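PDB 3OTT: Two-component system sensor histidine kinase from Bacteroides thetaiotaomicron, which probably senses saccharides through this extracellular part and passes the signal on by phosphorylating a histidine at the expense of ATP. Local coordinates for residues B[637-643]-B[673-679]; B[389-394]-B[418-423]; B[101-106]-B[117-121]; B[537-541]-B[582-587]. All blocks are in the same frame, centred on the assembly; numbering follows the deposited sequence.

Interaction 1 (B[637-643]-B[673-679]); sequences LLTALYI and NLSFELS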
loop_
_atom_site.group_PDB
_atom_site.type_symbol
_atom_site.label_atom_id
_atom_site.label_comp_id
_atom_site.label_asym_id
_atom_site.label_seq_id
_atom_site.Cartn_x
_atom_site.Cartn_y
_atom_site.Cartn_z
ATOM N N LEU B 637 -1.777 12.435 -25.825
ATOM C CA LEU B 637 -3.102 13.003 -25.663
ATOM C C LEU B 637 -3.350 14.052 -26.738
ATOM O O LEU B 637 -2.438 14.712 -27.240
ATOM C CB LEU B 637 -3.194 13.827 -24.384
ATOM C CG LEU B 637 -3.127 13.318 -22.940
ATOM C CD1 LEU B 637 -1.780 12.693 -22.591
ATOM C CD2 LEU B 637 -3.378 14.531 -22.006
ATOM N N LEU B 638 -4.611 14.258 -27.031
ATOM C CA LEU B 638 -4.997 15.319 -27.916
ATOM C C LEU B 638 -5.502 16.426 -27.028
ATOM O O LEU B 638 -6.291 16.186 -26.137
ATOM C CB LEU B 638 -6.096 14.782 -28.838
ATOM C CG LEU B 638 -5.768 14.379 -30.280
ATOM C CD1 LEU B 638 -4.367 13.963 -30.462
ATOM C CD2 LEU B 638 -6.764 13.305 -30.740
ATOM N N THR B 639 -5.049 17.642 -27.253
ATOM C CA THR B 639 -5.299 18.698 -26.266
ATOM C C THR B 639 -6.041 19.867 -26.875
ATOM O O THR B 639 -6.454 20.809 -26.152
ATOM C CB THR B 639 -3.962 19.172 -25.588
ATOM O OG1 THR B 639 -3.029 19.549 -26.593
ATOM C CG2 THR B 639 -3.287 18.008 -24.868
ATOM N N ALA B 640 -6.226 19.835 -28.202
ATOM C CA ALA B 640 -7.040 20.880 -28.858
ATOM C C ALA B 640 -7.594 20.475 -30.216
ATOM O O ALA B 640 -6.931 19.848 -31.012
ATOM C CB ALA B 640 -6.236 22.150 -28.991
ATOM N N LEU B 641 -8.827 20.890 -30.490
ATOM C CA LEU B 641 -9.409 20.695 -31.800
ATOM C C LEU B 641 -9.735 22.068 -32.406
ATOM O O LEU B 641 -10.379 22.881 -31.762
ATOM C CB LEU B 641 -10.699 19.867 -31.681
ATOM C CG LEU B 641 -11.548 19.689 -32.963
ATOM C CD1 LEU B 641 -10.797 18.894 -34.005
ATOM C CD2 LEU B 641 -12.831 18.992 -32.651
ATOM N N TYR B 642 -9.274 22.321 -33.634
ATOM C CA TYR B 642 -9.643 23.506 -34.388
ATOM C C TYR B 642 -10.465 23.123 -35.608
ATOM O O TYR B 642 -10.188 22.102 -36.291
ATOM C CB TYR B 642 -8.402 24.242 -34.884
ATOM C CG TYR B 642 -7.480 24.796 -33.817
ATOM C CD1 TYR B 642 -6.650 23.938 -33.102
ATOM C CD2 TYR B 642 -7.416 26.163 -33.553
ATOM C CE1 TYR B 642 -5.785 24.416 -32.115
ATOM C CE2 TYR B 642 -6.512 26.690 -32.555
ATOM C CZ TYR B 642 -5.712 25.769 -31.854
ATOM O OH TYR B 642 -4.836 26.123 -30.886
ATOM N N ILE B 643 -11.475 23.944 -35.873
ATOM C CA ILE B 643 -12.273 23.849 -37.080
ATOM C C ILE B 643 -12.173 25.222 -37.736
ATOM O O ILE B 643 -12.368 26.262 -37.072
ATOM C CB ILE B 643 -13.739 23.522 -36.757
ATOM C CG1 ILE B 643 -13.849 22.093 -36.227
ATOM C CG2 ILE B 643 -14.658 23.808 -37.994
ATOM C CD1 ILE B 643 -15.031 21.871 -35.336
ATOM N N ASN B 673 -12.258 21.365 -42.256
ATOM C CA ASN B 673 -10.908 21.915 -42.228
ATOM C C ASN B 673 -10.455 21.898 -40.773
ATOM O O ASN B 673 -10.863 22.724 -39.977
ATOM C CB ASN B 673 -10.879 23.303 -42.889
ATOM C CG ASN B 673 -11.202 23.230 -44.424
ATOM O OD1 ASN B 673 -10.333 22.940 -45.238
ATOM N ND2 ASN B 673 -12.464 23.502 -44.794
ATOM N N LEU B 674 -9.658 20.882 -40.443
ATOM C CA LEU B 674 -9.412 20.430 -39.077
ATOM C C LEU B 674 -7.947 20.531 -38.640
ATOM O O LEU B 674 -7.024 20.265 -39.437
ATOM C CB LEU B 674 -9.841 18.978 -38.934
ATOM C CG LEU B 674 -11.234 18.601 -39.408
ATOM C CD1 LEU B 674 -11.430 17.178 -39.065
ATOM C CD2 LEU B 674 -12.333 19.487 -38.734
ATOM N N SER B 675 -7.740 20.970 -37.397
ATOM C CA SER B 675 -6.409 20.884 -36.778
ATOM C C SER B 675 -6.505 20.263 -35.413
ATOM O O SER B 675 -7.527 20.331 -34.774
ATOM C CB SER B 675 -5.688 22.218 -36.680
ATOM O OG SER B 675 -5.316 22.652 -37.939
ATOM N N PHE B 676 -5.417 19.659 -35.003
ATOM C CA PHE B 676 -5.333 18.841 -33.808
ATOM C C PHE B 676 -3.978 19.216 -33.228
ATOM O O PHE B 676 -2.971 19.190 -33.975
ATOM C CB PHE B 676 -5.311 17.342 -34.187
ATOM C CG PHE B 676 -6.570 16.865 -34.887
ATOM C CD1 PHE B 676 -6.657 16.855 -36.276
ATOM C CD2 PHE B 676 -7.678 16.473 -34.162
ATOM C CE1 PHE B 676 -7.875 16.424 -36.953
ATOM C CE2 PHE B 676 -8.851 16.029 -34.825
ATOM C CZ PHE B 676 -8.932 16.032 -36.238
ATOM N N GLU B 677 -3.939 19.571 -31.941
ATOM C CA GLU B 677 -2.679 19.620 -31.203
ATOM C C GLU B 677 -2.571 18.374 -30.381
ATOM O O GLU B 677 -3.548 17.894 -29.859
ATOM C CB GLU B 677 -2.587 20.846 -30.294
ATOM C CG GLU B 677 -2.453 22.106 -31.110
ATOM C CD GLU B 677 -2.537 23.355 -30.283
ATOM O OE1 GLU B 677 -2.626 23.255 -29.032
ATOM O OE2 GLU B 677 -2.532 24.442 -30.900
ATOM N N LEU B 678 -1.356 17.898 -30.225
ATOM C CA LEU B 678 -1.083 16.627 -29.548
ATOM C C LEU B 678 -0.025 16.897 -28.470
ATOM O O LEU B 678 0.793 17.809 -28.616
ATOM C CB LEU B 678 -0.571 15.581 -30.576
ATOM C CG LEU B 678 0.818 15.830 -31.177
ATOM C CD1 LEU B 678 1.950 15.167 -30.359
ATOM C CD2 LEU B 678 0.878 15.322 -32.578
ATOM N N SER B 679 -0.004 16.115 -27.411
ATOM C CA SER B 679 1.128 16.218 -26.476
ATOM C C SER B 679 1.296 14.928 -25.693
ATOM O O SER B 679 0.312 14.261 -25.385
ATOM C CB SER B 679 0.892 17.389 -25.507
ATOM O OG SER B 679 1.821 17.352 -24.438
#

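Interaction 2 (B[389-394]-B[418-423]); sequences ATDGSI and TNWTYY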
loop_
_atom_site.group_PDB
_atom_site.type_symbol
_atom_site.label_atom_id
_atom_site.label_comp_id
_atom_site.label_asym_id
_atom_site.label_seq_id
_atom_site.Cartn_x
_atom_site.Cartn_y
_atom_site.Cartn_z
ATOM N N ALA B 389 16.255 -20.842 -9.847
ATOM C CA ALA B 389 16.941 -21.524 -8.785
ATOM C C ALA B 389 16.597 -20.778 -7.516
ATOM O O ALA B 389 16.609 -19.508 -7.493
ATOM C CB ALA B 389 18.496 -21.542 -9.031
ATOM N N THR B 390 16.281 -21.555 -6.473
ATOM C CA THR B 390 15.872 -20.997 -5.184
ATOM C C THR B 390 16.417 -21.818 -4.008
ATOM O O THR B 390 17.004 -22.892 -4.238
ATOM C CB THR B 390 14.307 -20.954 -5.014
ATOM O OG1 THR B 390 13.822 -22.229 -4.609
ATOM C CG2 THR B 390 13.546 -20.424 -6.249
ATOM N N ASP B 391 16.179 -21.355 -2.761
ATOM C CA ASP B 391 16.578 -22.081 -1.553
ATOM C C ASP B 391 15.579 -23.162 -1.218
ATOM O O ASP B 391 15.748 -23.851 -0.208
ATOM C CB ASP B 391 16.762 -21.144 -0.306
ATOM C CG ASP B 391 18.115 -20.413 -0.295
ATOM O OD1 ASP B 391 18.956 -20.661 -1.207
ATOM O OD2 ASP B 391 18.321 -19.542 0.580
ATOM N N GLY B 392 14.564 -23.321 -2.081
ATOM C CA GLY B 392 13.658 -24.466 -2.094
ATOM C C GLY B 392 13.747 -25.227 -3.442
ATOM O O GLY B 392 12.718 -25.525 -4.074
ATOM N N SER B 393 14.974 -25.535 -3.862
ATOM C CA SER B 393 15.281 -26.319 -5.060
ATOM C C SER B 393 14.911 -25.553 -6.347
ATOM O O SER B 393 14.707 -24.337 -6.299
ATOM C CB SER B 393 14.658 -27.738 -4.992
ATOM O OG SER B 393 15.109 -28.573 -6.076
ATOM N N ILE B 394 14.864 -26.256 -7.484
ATOM C CA ILE B 394 14.637 -25.652 -8.762
ATOM C C ILE B 394 13.177 -25.778 -9.191
ATOM O O ILE B 394 12.496 -26.730 -8.858
ATOM C CB ILE B 394 15.574 -26.239 -9.833
ATOM C CG1 ILE B 394 15.428 -27.760 -9.986
ATOM C CG2 ILE B 394 16.985 -25.984 -9.452
ATOM C CD1 ILE B 394 15.876 -28.246 -11.401
ATOM N N THR B 418 19.438 -30.942 -4.001
ATOM C CA THR B 418 19.345 -29.699 -4.728
ATOM C C THR B 418 18.527 -28.604 -3.989
ATOM O O THR B 418 18.174 -27.582 -4.561
ATOM C CB THR B 418 18.774 -30.097 -6.111
ATOM O OG1 THR B 418 19.218 -29.210 -7.101
ATOM C CG2 THR B 418 17.307 -30.145 -6.108
ATOM N N ASN B 419 18.245 -28.804 -2.704
ATOM C CA ASN B 419 17.461 -27.845 -1.890
ATOM C C ASN B 419 17.902 -26.397 -1.996
ATOM O O ASN B 419 17.075 -25.508 -2.161
ATOM C CB ASN B 419 17.522 -28.224 -0.399
ATOM C CG ASN B 419 16.649 -29.415 -0.069
ATOM O OD1 ASN B 419 15.814 -29.866 -0.892
ATOM N ND2 ASN B 419 16.838 -29.958 1.153
ATOM N N TRP B 420 19.218 -26.182 -1.884
ATOM C CA TRP B 420 19.806 -24.862 -2.025
ATOM C C TRP B 420 20.487 -24.691 -3.375
ATOM O O TRP B 420 21.660 -24.937 -3.497
ATOM C CB TRP B 420 20.799 -24.602 -0.870
ATOM C CG TRP B 420 20.128 -24.607 0.503
ATOM C CD1 TRP B 420 18.768 -24.534 0.768
ATOM C CD2 TRP B 420 20.781 -24.661 1.780
ATOM N NE1 TRP B 420 18.562 -24.527 2.121
ATOM C CE2 TRP B 420 19.770 -24.591 2.770
ATOM C CE3 TRP B 420 22.130 -24.731 2.188
ATOM C CZ2 TRP B 420 20.060 -24.619 4.156
ATOM C CZ3 TRP B 420 22.427 -24.749 3.573
ATOM C CH2 TRP B 420 21.384 -24.695 4.539
ATOM N N THR B 421 19.748 -24.240 -4.369
ATOM C CA THR B 421 20.237 -24.058 -5.737
ATOM C C THR B 421 20.633 -22.632 -6.053
ATOM O O THR B 421 19.845 -21.723 -5.796
ATOM C CB THR B 421 19.165 -24.568 -6.769
ATOM O OG1 THR B 421 19.069 -25.994 -6.601
ATOM C CG2 THR B 421 19.668 -24.315 -8.242
ATOM N N TYR B 422 21.848 -22.430 -6.597
ATOM C CA TYR B 422 22.397 -21.078 -6.828
ATOM C C TYR B 422 22.399 -20.688 -8.275
ATOM O O TYR B 422 22.315 -19.496 -8.535
ATOM C CB TYR B 422 23.854 -20.883 -6.290
ATOM C CG TYR B 422 23.833 -20.617 -4.793
ATOM C CD1 TYR B 422 23.282 -21.564 -3.912
ATOM C CD2 TYR B 422 24.285 -19.394 -4.263
ATOM C CE1 TYR B 422 23.211 -21.321 -2.517
ATOM C CE2 TYR B 422 24.209 -19.147 -2.851
ATOM C CZ TYR B 422 23.675 -20.116 -2.007
ATOM O OH TYR B 422 23.604 -19.904 -0.652
ATOM N N TYR B 423 22.509 -21.663 -9.192
ATOM C CA TYR B 423 22.675 -21.350 -10.607
ATOM C C TYR B 423 22.295 -22.561 -11.441
ATOM O O TYR B 423 22.453 -23.737 -11.017
ATOM C CB TYR B 423 24.142 -20.951 -10.908
ATOM C CG TYR B 423 24.354 -19.771 -11.820
ATOM C CD1 TYR B 423 24.032 -18.467 -11.398
ATOM C CD2 TYR B 423 24.890 -19.935 -13.092
ATOM C CE1 TYR B 423 24.229 -17.354 -12.223
ATOM C CE2 TYR B 423 25.076 -18.827 -13.931
ATOM C CZ TYR B 423 24.754 -17.548 -13.468
ATOM O OH TYR B 423 24.923 -16.459 -14.295
HETATM O O HOH W 1 21.449 -21.089 0.430
#

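Interaction 3 (B[101-106]-B[117-121]); sequences FPTDVR and LGALN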
loop_
_atom_site.group_PDB
_atom_site.type_symbol
_atom_site.label_atom_id
_atom_site.label_comp_id
_atom_site.label_asym_id
_atom_site.label_seq_id
_atom_site.Cartn_x
_atom_site.Cartn_y
_atom_site.Cartn_z
ATOM N N PHE B 101 -22.196 29.626 -1.726
ATOM C CA PHE B 101 -20.882 29.590 -1.116
ATOM C C PHE B 101 -20.504 30.967 -0.567
ATOM O O PHE B 101 -20.964 31.975 -1.076
ATOM C CB PHE B 101 -19.869 29.153 -2.175
ATOM C CG PHE B 101 -19.894 27.638 -2.490
ATOM C CD1 PHE B 101 -19.647 26.668 -1.471
ATOM C CD2 PHE B 101 -20.125 27.186 -3.799
ATOM C CE1 PHE B 101 -19.652 25.326 -1.758
ATOM C CE2 PHE B 101 -20.112 25.806 -4.115
ATOM C CZ PHE B 101 -19.887 24.871 -3.101
ATOM N N PRO B 102 -19.644 31.025 0.455
ATOM C CA PRO B 102 -19.132 32.331 0.853
ATOM C C PRO B 102 -18.249 32.931 -0.247
ATOM O O PRO B 102 -17.729 32.207 -1.077
ATOM C CB PRO B 102 -18.283 32.011 2.081
ATOM C CG PRO B 102 -17.813 30.664 1.866
ATOM C CD PRO B 102 -18.971 29.933 1.183
ATOM N N THR B 103 -18.119 34.251 -0.232
ATOM C CA THR B 103 -17.314 35.027 -1.143
ATOM C C THR B 103 -15.819 35.053 -0.731
ATOM O O THR B 103 -15.470 34.690 0.399
ATOM C CB THR B 103 -17.873 36.496 -1.172
ATOM O OG1 THR B 103 -17.779 37.082 0.134
ATOM C CG2 THR B 103 -19.364 36.549 -1.661
ATOM N N ASP B 104 -14.933 35.467 -1.646
ATOM C CA ASP B 104 -13.528 35.784 -1.268
ATOM C C ASP B 104 -12.784 34.613 -0.592
ATOM O O ASP B 104 -12.146 34.776 0.481
ATOM C CB ASP B 104 -13.484 37.028 -0.350
ATOM C CG ASP B 104 -14.212 38.231 -0.962
ATOM O OD1 ASP B 104 -13.965 38.540 -2.184
ATOM O OD2 ASP B 104 -15.047 38.866 -0.243
ATOM N N VAL B 105 -12.903 33.436 -1.203
ATOM C CA VAL B 105 -12.171 32.268 -0.818
ATOM C C VAL B 105 -10.685 32.427 -1.208
ATOM O O VAL B 105 -10.334 32.901 -2.358
ATOM C CB VAL B 105 -12.788 31.060 -1.498
ATOM C CG1 VAL B 105 -11.955 29.821 -1.312
ATOM C CG2 VAL B 105 -14.237 30.832 -0.966
ATOM N N ARG B 106 -9.826 31.952 -0.304
ATOM C CA ARG B 106 -8.401 32.181 -0.414
ATOM C C ARG B 106 -7.660 30.869 -0.262
ATOM O O ARG B 106 -6.546 30.738 -0.743
ATOM C CB ARG B 106 -7.906 33.160 0.655
ATOM C CG ARG B 106 -8.251 34.608 0.440
ATOM C CD ARG B 106 -7.473 35.205 -0.761
ATOM N NE ARG B 106 -7.864 36.605 -0.994
ATOM C CZ ARG B 106 -8.994 36.955 -1.606
ATOM N NH1 ARG B 106 -9.847 36.011 -2.023
ATOM N NH2 ARG B 106 -9.274 38.242 -1.830
ATOM N N LEU B 117 -12.757 25.454 3.717
ATOM C CA LEU B 117 -12.705 26.681 2.933
ATOM C C LEU B 117 -12.307 27.770 3.878
ATOM O O LEU B 117 -12.961 27.977 4.919
ATOM C CB LEU B 117 -14.118 27.057 2.368
ATOM C CG LEU B 117 -14.876 25.970 1.586
ATOM C CD1 LEU B 117 -16.334 26.349 1.165
ATOM C CD2 LEU B 117 -14.009 25.541 0.335
ATOM N N GLY B 118 -11.246 28.482 3.518
ATOM C CA GLY B 118 -10.869 29.700 4.210
ATOM C C GLY B 118 -11.111 30.939 3.341
ATOM O O GLY B 118 -10.674 30.994 2.177
ATOM N N ALA B 119 -11.732 31.950 3.927
ATOM C CA ALA B 119 -12.133 33.143 3.202
ATOM C C ALA B 119 -11.734 34.426 3.937
ATOM O O ALA B 119 -11.272 34.389 5.079
ATOM C CB ALA B 119 -13.673 33.117 2.941
ATOM N N LEU B 120 -11.902 35.562 3.275
ATOM C CA LEU B 120 -11.537 36.838 3.854
ATOM C C LEU B 120 -12.365 37.124 5.080
ATOM O O LEU B 120 -11.887 37.849 5.976
ATOM C CB LEU B 120 -11.681 37.985 2.851
ATOM C CG LEU B 120 -10.501 38.167 1.881
ATOM C CD1 LEU B 120 -10.547 39.555 1.210
ATOM C CD2 LEU B 120 -9.125 37.936 2.557
ATOM N N ASN B 121 -13.605 36.607 5.117
ATOM C CA ASN B 121 -14.422 36.759 6.332
ATOM C C ASN B 121 -15.071 35.514 6.948
ATOM O O ASN B 121 -16.174 35.585 7.436
ATOM C CB ASN B 121 -15.423 37.950 6.221
ATOM C CG ASN B 121 -15.835 38.538 7.656
ATOM O OD1 ASN B 121 -17.022 38.563 8.037
ATOM N ND2 ASN B 121 -14.841 38.990 8.416
HETATM O O HOH W 2 -15.792 35.710 3.168
#

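Interaction 4 (B[537-541]-B[582-587]); sequences GVMRI and IDRKTM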
loop_
_atom_site.group_PDB
_atom_site.type_symbol
_atom_site.label_atom_id
_atom_site.label_comp_id
_atom_site.label_asym_id
_atom_site.label_seq_id
_atom_site.Cartn_x
_atom_site.Cartn_y
_atom_site.Cartn_z
ATOM N N GLY B 537 38.555 -5.122 -7.792
ATOM C CA GLY B 537 39.099 -5.336 -9.120
ATOM C C GLY B 537 38.420 -6.479 -9.879
ATOM O O GLY B 537 37.535 -7.212 -9.337
ATOM N N VAL B 538 38.774 -6.583 -11.159
ATOM C CA VAL B 538 38.282 -7.687 -11.977
ATOM C C VAL B 538 39.438 -8.275 -12.771
ATOM O O VAL B 538 40.456 -7.649 -12.939
ATOM C CB VAL B 538 37.151 -7.252 -13.005
ATOM C CG1 VAL B 538 36.041 -6.503 -12.326
ATOM C CG2 VAL B 538 37.742 -6.407 -14.116
ATOM N N MET B 539 39.229 -9.472 -13.288
ATOM C CA MET B 539 40.218 -10.173 -14.061
ATOM C C MET B 539 39.516 -10.671 -15.332
ATOM O O MET B 539 38.415 -11.307 -15.244
ATOM C CB MET B 539 40.728 -11.393 -13.280
ATOM C CG MET B 539 41.584 -12.369 -14.105
ATOM S SD MET B 539 42.687 -13.454 -13.089
ATOM C CE MET B 539 41.834 -14.885 -13.381
ATOM N N ARG B 540 40.155 -10.417 -16.477
ATOM C CA ARG B 540 39.655 -10.899 -17.755
ATOM C C ARG B 540 40.471 -12.104 -18.190
ATOM O O ARG B 540 41.662 -12.032 -18.264
ATOM C CB ARG B 540 39.742 -9.798 -18.810
ATOM C CG ARG B 540 39.119 -10.207 -20.129
ATOM C CD ARG B 540 39.234 -9.125 -21.219
ATOM N NE ARG B 540 40.648 -8.942 -21.521
ATOM C CZ ARG B 540 41.179 -7.910 -22.175
ATOM N NH1 ARG B 540 40.448 -6.898 -22.628
ATOM N NH2 ARG B 540 42.463 -7.886 -22.354
ATOM N N ILE B 541 39.808 -13.200 -18.501
ATOM C CA ILE B 541 40.439 -14.445 -18.841
ATOM C C ILE B 541 40.078 -14.857 -20.263
ATOM O O ILE B 541 38.908 -14.847 -20.623
ATOM C CB ILE B 541 39.946 -15.539 -17.902
ATOM C CG1 ILE B 541 40.471 -15.282 -16.488
ATOM C CG2 ILE B 541 40.403 -16.947 -18.347
ATOM C CD1 ILE B 541 39.711 -16.083 -15.410
ATOM N N ILE B 582 33.483 -0.567 -17.274
ATOM C CA ILE B 582 34.826 -0.978 -17.687
ATOM C C ILE B 582 34.779 -1.389 -19.135
ATOM O O ILE B 582 33.959 -2.229 -19.521
ATOM C CB ILE B 582 35.307 -2.209 -16.871
ATOM C CG1 ILE B 582 35.302 -1.906 -15.367
ATOM C CG2 ILE B 582 36.666 -2.719 -17.327
ATOM C CD1 ILE B 582 35.376 -3.213 -14.522
ATOM N N ASP B 583 35.691 -0.849 -19.927
ATOM C CA ASP B 583 35.661 -1.130 -21.351
ATOM C C ASP B 583 36.185 -2.530 -21.577
ATOM O O ASP B 583 37.215 -2.884 -21.045
ATOM C CB ASP B 583 36.509 -0.120 -22.128
ATOM C CG ASP B 583 36.651 -0.503 -23.613
ATOM O OD1 ASP B 583 37.436 -1.420 -23.960
ATOM O OD2 ASP B 583 35.942 0.106 -24.433
ATOM N N ARG B 584 35.486 -3.322 -22.377
ATOM C CA ARG B 584 35.851 -4.722 -22.519
ATOM C C ARG B 584 37.205 -4.975 -23.215
ATOM O O ARG B 584 37.799 -6.034 -23.021
ATOM C CB ARG B 584 34.733 -5.518 -23.175
ATOM C CG ARG B 584 33.532 -5.722 -22.230
ATOM C CD ARG B 584 32.564 -6.821 -22.759
ATOM N NE ARG B 584 31.931 -6.567 -24.063
ATOM C CZ ARG B 584 32.247 -7.185 -25.217
ATOM N NH1 ARG B 584 33.212 -8.091 -25.275
ATOM N NH2 ARG B 584 31.597 -6.895 -26.346
ATOM N N LYS B 585 37.683 -4.023 -24.015
ATOM C CA LYS B 585 38.949 -4.230 -24.742
ATOM C C LYS B 585 40.139 -3.580 -24.023
ATOM O O LYS B 585 41.154 -4.257 -23.811
ATOM C CB LYS B 585 38.856 -3.848 -26.247
ATOM C CG LYS B 585 37.934 -4.807 -27.089
ATOM C CD LYS B 585 38.061 -4.558 -28.657
ATOM C CE LYS B 585 37.211 -3.366 -29.246
ATOM N NZ LYS B 585 37.713 -2.779 -30.605
ATOM N N THR B 586 39.997 -2.325 -23.575
ATOM C CA THR B 586 41.120 -1.645 -22.904
ATOM C C THR B 586 41.202 -1.937 -21.412
ATOM O O THR B 586 42.266 -1.827 -20.814
ATOM C CB THR B 586 41.056 -0.125 -23.039
ATOM O OG1 THR B 586 39.916 0.345 -22.303
ATOM C CG2 THR B 586 40.997 0.303 -24.525
ATOM N N MET B 587 40.059 -2.248 -20.815
ATOM C CA MET B 587 39.947 -2.478 -19.359
ATOM C C MET B 587 40.059 -1.218 -18.480
ATOM O O MET B 587 40.180 -1.357 -17.254
ATOM C CB MET B 587 40.874 -3.596 -18.849
ATOM C CG MET B 587 40.467 -4.963 -19.355
ATOM S SD MET B 587 41.494 -6.298 -18.719
ATOM C CE MET B 587 40.802 -6.597 -17.053
#

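Interaction 1 (B[637-643]-B[673-679])
Leu641 and Phe676 form the apolar centre between the antiparallel strands 637-643 and 674-679. They lie side by side and point the same way. Leu641 CD1 comes to 3.6 Å from Phe676 CE2, obliquely to the ring. Leu641 CG stands opposite the backbone N (chi1 173°), which swings the branch toward Phe676. On the same face Ile643 CG1 packs on Leu674 CD2 at 3.9 Å, and Leu638 CD1 meets Leu678 CB. Backbone bonds flank these pairs, such as Tyr642 N to Ser675 O at 2.9 Å. A beta bulge at Thr639 shifts the register by one residue between Leu638 and Ala640. The other face, with Ala640, Tyr642, Ser675 and Glu677, carries the polar contact. There Tyr642 OH donates to Glu677 OE2 at 2.9 Å, arriving from above the carboxylate plane. The ring and carboxylate planes are 48° apart. Ala640 CB lies 3.8 Å from Glu677 OE1. Arg711 makes a salt bridge to Glu677 OE2 and a cation-pi contact with Tyr642, so the buried carboxylate is likely to stay charged. The two strands are the inner pair of a four-stranded sheet, between strands 646-648 and 711-714. Their apolar face packs on strands 720-728 and 740-746 of the second sheet of the C-terminal beta-sandwich.

Interaction 2 (B[389-394]-B[418-423])
Ser393 N donates to Asn419 O at 2.7 Å, and Thr421 N donates to Thr390 O at 3.1 Å. These two backbone bonds tie the turn 390-393 to the chain leading into strand 421-426. Each segment also braces itself. Thr421 OG1 donates to Thr418 O at 2.7 Å. Thr390 OG1 accepts from Gly392 N in an ST turn and donates to Ser393 O, so one hydroxyl holds both limbs of the turn. Asp391 OD1 accepts a hydrogen bond from a water that is also bonded to Tyr422 OH, 2.7 Å away. Asp391 OD2 is held by a salt bridge to Arg376. Asp391 O lies in the plane of the Trp420 ring, at its edge, 3.2 Å from CD1. The same water sits over one face of that indole, toward the rim. In the packing, Thr421 CG2 crosses Ile394 CG2 at an angle, 3.4 Å away. Thr421 OG1 lies beside the backbone N (chi1 -67°), within reach of Thr418 O, which leaves CG2 opposite that N, by Ile394. A glycine in place of Thr421 would probably leave Thr418 O without this hydroxyl partner and open a gap beside Ile394. Strands 386-390 and 393-398 form a hairpin, and 421-426 opens the next four-stranded unit. Such side-by-side packing of successive antiparallel units is that of neighbouring beta-propeller blades.

Interaction 3 (B[101-106]-B[117-121])
A beta hairpin of strands 105-111 and 114-119, the first two of a four-stranded propeller blade, is joined here at its open end. Val105 and Ala119 form a non-hydrogen-bonded antiparallel pair with CA atoms 4.1 Å apart. Backbone bonds lie to both sides of it: Arg106 N to Gly118 O at 2.8 Å, and Leu120 N to Asp104 O at 2.9 Å. Beyond them a water bridges Thr103 O and Asn121 N. The Arg106 side chain, bent at chi2 (-69°), lays one guanidinium face over Leu120. Leu120 CG stands over that face toward its rim, and Leu120 CD1 reaches 3.5 Å from Arg106 NH2. Arg106 NH1 donates to Val105 O at 3.2 Å, from above the carbonyl plane. Tyr66 adds a cation-pi contact to Arg106. Leu120 CB also packs on Asp104 CB at 3.8 Å. In the loop before the strand, Phe101 CD1 meets Leu117 CD1 at 4.2 Å. A serine in place of Arg106 would probably strip the cover from Leu120 and leave Tyr66 without its cation. The guanidinium thus lies flat on an aliphatic side chain, while its charge is probably eased by Val105 O and the Tyr66 ring.

Interaction 4 (B[537-541]-B[582-587])
This is a side-chain contact between two neighbouring propeller blades, with no strand pairing: strand 537-542 of one blade meets the end of strand 578-583 and the turn after it in the next. Arg540 carries the polar part. Its NH1 donates to two backbone oxygens, Arg584 O at 2.8 Å and Lys585 O at 3.0 Å. Both acceptors lie in the guanidinium plane, at its edge. Lys585 O is approached from above its carbonyl plane. Arg540 CG points away from the backbone N (chi1 -175°), and a bend at chi3 (65°) brings NH1 to the turn. Met587 covers the guanidinium: its SD sits over the centre of one face, 3.8 Å from Arg540 CZ. The methyl CE continues to Arg540 CB at 3.8 Å. Beside this, Val538 and Ile582 meet tip to tip, with Val538 CG2 4.0 Å from Ile582 CD1. The turn is shaped from within. Asp583 OD1 accepts from Lys585 N at 2.6 Å and from Thr586 N at 2.7 Å, from opposite faces of its carboxylate plane. Asp525 and Asp527 anchor the Arg584 side chain by salt bridges. One guanidinium nitrogen thus gathers two carbonyls of a turn already shaped by Asp583. The in-plane bonds and the sulfur over the face would together restrict rotation of the Arg540 group.

The four contacts follow one another along the chain in the order 3, 2, 4, 1, and none touches another. Interactions 2 and 4 are the nearest pair, with nearest atoms about 14 Å apart, and each joins neighbouring units of the second propeller. Interaction 3 lies within a blade of the first propeller, its centre about 66 Å from that of interaction 2, across the chain's centre. Interaction 1 is in the C-terminal sandwich, its centre about 37 Å from that of interaction 3 and about 57 Å from that of interaction 2. It alone lies near the bound hexatantalum dodecabromide, about 7 Å from the Leu637 side chain. Thr639 and Ser679 bond to Asp47 in the first propeller.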